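Local coordinates for protein putative modulator of DNA gyrase (Bacteroides thetaiotaomicron, PDB 1VPB) that probably acts as a metallopeptidase of the U62 (PmbA/TldD) family and is also regarded as a putative modulator of DNA gyrase, at residues A[125-130]-A[299-304]. Numbering follows the deposited sequence.
Sequences DLKLYD and HLVKAS
Leu126 and Leu128 share one side-chain shape, with CG anti to the carbonyl carbon (chi1 -68° and -54°) and chi2 near trans, and each sends CD2 to the backbone of 299-304. Leu126 CD2 lies 3.5 Å from His299 O, while Leu128 CD2 comes to 3.4 Å from Ala303 O, so the two methyls meet carbonyl oxygens before and after the tip of that loop. Between them runs the one hydrogen bond of the interface: Lys302 N donates to Leu126 O over 2.8 Å, with an N-H...O angle of 166°. The donor approaches nearly along the C=O axis.

Leu300 to Ala303 form a type II beta turn, in which Lys302 takes a positive phi at the third position. In 125-130 an Asx turn spans the acceptor residue: Asp125 OD1 accepts from Lys127 N at 2.9 Å, which meets it from well above the carboxylate plane, and Lys127 too has a positive phi. Two irregular loops therefore meet turn to turn, joining the link between helices 87-101 and 138-150 to a loop of the C-terminal metallopeptidase region. Further along the first loop, the backbone of Leu128 hydrogen-bonds to Thr188 of strand 181-198, tying the contact to the large antiparallel sheet.

Val301 sets its two methyls against Leu126: CG1, anti to the backbone N, lies 3.6 Å from Leu126 O, and CG2 is 4.4 Å from Leu126 CD2. Beside it, the lysines touch at their roots, Lys127 CB to Lys302 CG at 3.8 Å. Both chains then extend, leaving the NZ atoms of Lys127 and Lys302 6.1 Å apart, a probably mildly repulsive pair; Lys302 also makes a cation-pi contact with Tyr216, whose hydroxyl hydrogen-bonds Lys127 O. Leu300 O is buried by the contact and has no hydrogen-bonding partner in the model.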
loop_
_atom_site.group_PDB
_atom_site.type_symbol
_atom_site.label_atom_id
_atom_site.label_comp_id
_atom_site.label_asym_id
_atom_site.label_seq_id
_atom_site.Cartn_x
_atom_site.Cartn_y
_atom_site.Cartn_z
ATOM N N ASP A 125 -26.361 21.037 -9.872
ATOM C CA ASP A 125 -24.890 21.016 -9.757
ATOM C C ASP A 125 -24.467 20.767 -8.332
ATOM O O ASP A 125 -24.860 21.497 -7.405
ATOM C CB ASP A 125 -24.358 22.365 -10.275
ATOM C CG ASP A 125 -22.883 22.442 -10.419
ATOM O OD1 ASP A 125 -22.153 21.477 -10.103
ATOM O OD2 ASP A 125 -22.374 23.544 -10.812
ATOM N N LEU A 126 -23.684 19.681 -8.111
ATOM C CA LEU A 126 -23.211 19.379 -6.763
ATOM C C LEU A 126 -22.039 20.306 -6.350
ATOM O O LEU A 126 -21.657 20.301 -5.179
ATOM C CB LEU A 126 -22.745 17.917 -6.615
ATOM C CG LEU A 126 -23.876 16.899 -6.727
ATOM C CD1 LEU A 126 -23.421 15.486 -6.921
ATOM C CD2 LEU A 126 -24.848 16.928 -5.554
ATOM N N LYS A 127 -21.464 21.029 -7.311
ATOM C CA LYS A 127 -20.471 22.082 -7.045
ATOM C C LYS A 127 -19.250 21.524 -6.321
ATOM O O LYS A 127 -18.818 22.050 -5.289
ATOM C CB LYS A 127 -21.102 23.212 -6.205
ATOM C CG LYS A 127 -22.180 23.926 -7.012
ATOM C CD LYS A 127 -22.734 25.129 -6.305
ATOM C CE LYS A 127 -23.802 25.770 -7.162
ATOM N NZ LYS A 127 -24.443 26.946 -6.428
ATOM N N LEU A 128 -18.729 20.407 -6.831
ATOM C CA LEU A 128 -17.644 19.738 -6.121
ATOM C C LEU A 128 -16.274 20.127 -6.662
ATOM O O LEU A 128 -15.235 19.626 -6.170
ATOM C CB LEU A 128 -17.811 18.222 -6.237
ATOM C CG LEU A 128 -19.184 17.690 -5.790
ATOM C CD1 LEU A 128 -19.308 16.224 -6.177
ATOM C CD2 LEU A 128 -19.371 17.863 -4.374
ATOM N N TYR A 129 -16.259 21.022 -7.650
ATOM C CA TYR A 129 -15.050 21.481 -8.288
ATOM C C TYR A 129 -14.856 22.993 -8.072
ATOM O O TYR A 129 -15.680 23.786 -8.525
ATOM C CB TYR A 129 -15.068 21.193 -9.801
ATOM C CG TYR A 129 -13.751 21.480 -10.502
ATOM C CD1 TYR A 129 -13.355 22.773 -10.827
ATOM C CD2 TYR A 129 -12.846 20.452 -10.809
ATOM C CE1 TYR A 129 -12.142 23.021 -11.422
ATOM C CE2 TYR A 129 -11.614 20.716 -11.392
ATOM C CZ TYR A 129 -11.264 21.995 -11.714
ATOM O OH TYR A 129 -10.015 22.275 -12.313
ATOM N N ASP A 130 -13.747 23.350 -7.438
ATOM C CA ASP A 130 -13.348 24.761 -7.205
ATOM C C ASP A 130 -12.764 25.344 -8.481
ATOM O O ASP A 130 -11.655 25.039 -8.917
ATOM C CB ASP A 130 -12.361 24.758 -6.054
ATOM C CG ASP A 130 -11.854 26.117 -5.704
ATOM O OD1 ASP A 130 -12.397 27.109 -6.276
ATOM O OD2 ASP A 130 -10.942 26.258 -4.866
ATOM N N HIS A 299 -26.476 13.325 -2.155
ATOM C CA HIS A 299 -26.799 14.486 -2.981
ATOM C C HIS A 299 -26.508 15.831 -2.303
ATOM O O HIS A 299 -26.945 16.873 -2.779
ATOM C CB HIS A 299 -28.230 14.401 -3.462
ATOM C CG HIS A 299 -28.543 13.155 -4.216
ATOM N ND1 HIS A 299 -29.820 12.636 -4.331
ATOM C CD2 HIS A 299 -27.718 12.292 -4.887
ATOM C CE1 HIS A 299 -29.775 11.525 -5.064
ATOM N NE2 HIS A 299 -28.503 11.281 -5.391
ATOM N N LEU A 300 -25.801 15.812 -1.197
ATOM C CA LEU A 300 -25.386 17.069 -0.513
ATOM C C LEU A 300 -24.460 17.903 -1.377
ATOM O O LEU A 300 -23.448 17.442 -1.879
ATOM C CB LEU A 300 -24.718 16.772 0.837
ATOM C CG LEU A 300 -25.529 15.929 1.808
ATOM C CD1 LEU A 300 -24.747 15.733 3.052
ATOM C CD2 LEU A 300 -26.860 16.586 2.089
ATOM N N VAL A 301 -24.809 19.183 -1.551
ATOM C CA VAL A 301 -24.010 20.070 -2.370
ATOM C C VAL A 301 -22.755 20.541 -1.663
ATOM O O VAL A 301 -22.771 20.807 -0.436
ATOM C CB VAL A 301 -24.929 21.267 -2.818
ATOM C CG1 VAL A 301 -24.170 22.333 -3.519
ATOM C CG2 VAL A 301 -26.044 20.724 -3.706
ATOM N N LYS A 302 -21.667 20.636 -2.433
ATOM C CA LYS A 302 -20.347 20.989 -2.018
ATOM C C LYS A 302 -19.861 20.067 -0.886
ATOM O O LYS A 302 -19.153 20.518 0.001
ATOM C CB LYS A 302 -20.255 22.457 -1.464
ATOM C CG LYS A 302 -20.543 23.563 -2.434
ATOM C CD LYS A 302 -20.053 24.904 -1.902
ATOM C CE LYS A 302 -20.159 25.989 -2.991
ATOM N NZ LYS A 302 -19.867 27.407 -2.485
ATOM N N ALA A 303 -20.194 18.793 -0.942
ATOM C CA ALA A 303 -19.891 17.856 0.152
ATOM C C ALA A 303 -18.973 16.759 -0.372
ATOM O O ALA A 303 -19.302 16.139 -1.395
ATOM C CB ALA A 303 -21.123 17.266 0.659
ATOM N N SER A 304 -17.890 16.481 0.335
ATOM C CA SER A 304 -16.981 15.378 -0.022
ATOM C C SER A 304 -17.772 14.073 0.013
ATOM O O SER A 304 -18.477 13.799 0.961
ATOM C CB SER A 304 -15.845 15.291 0.974
ATOM O OG SER A 304 -14.933 14.252 0.579
#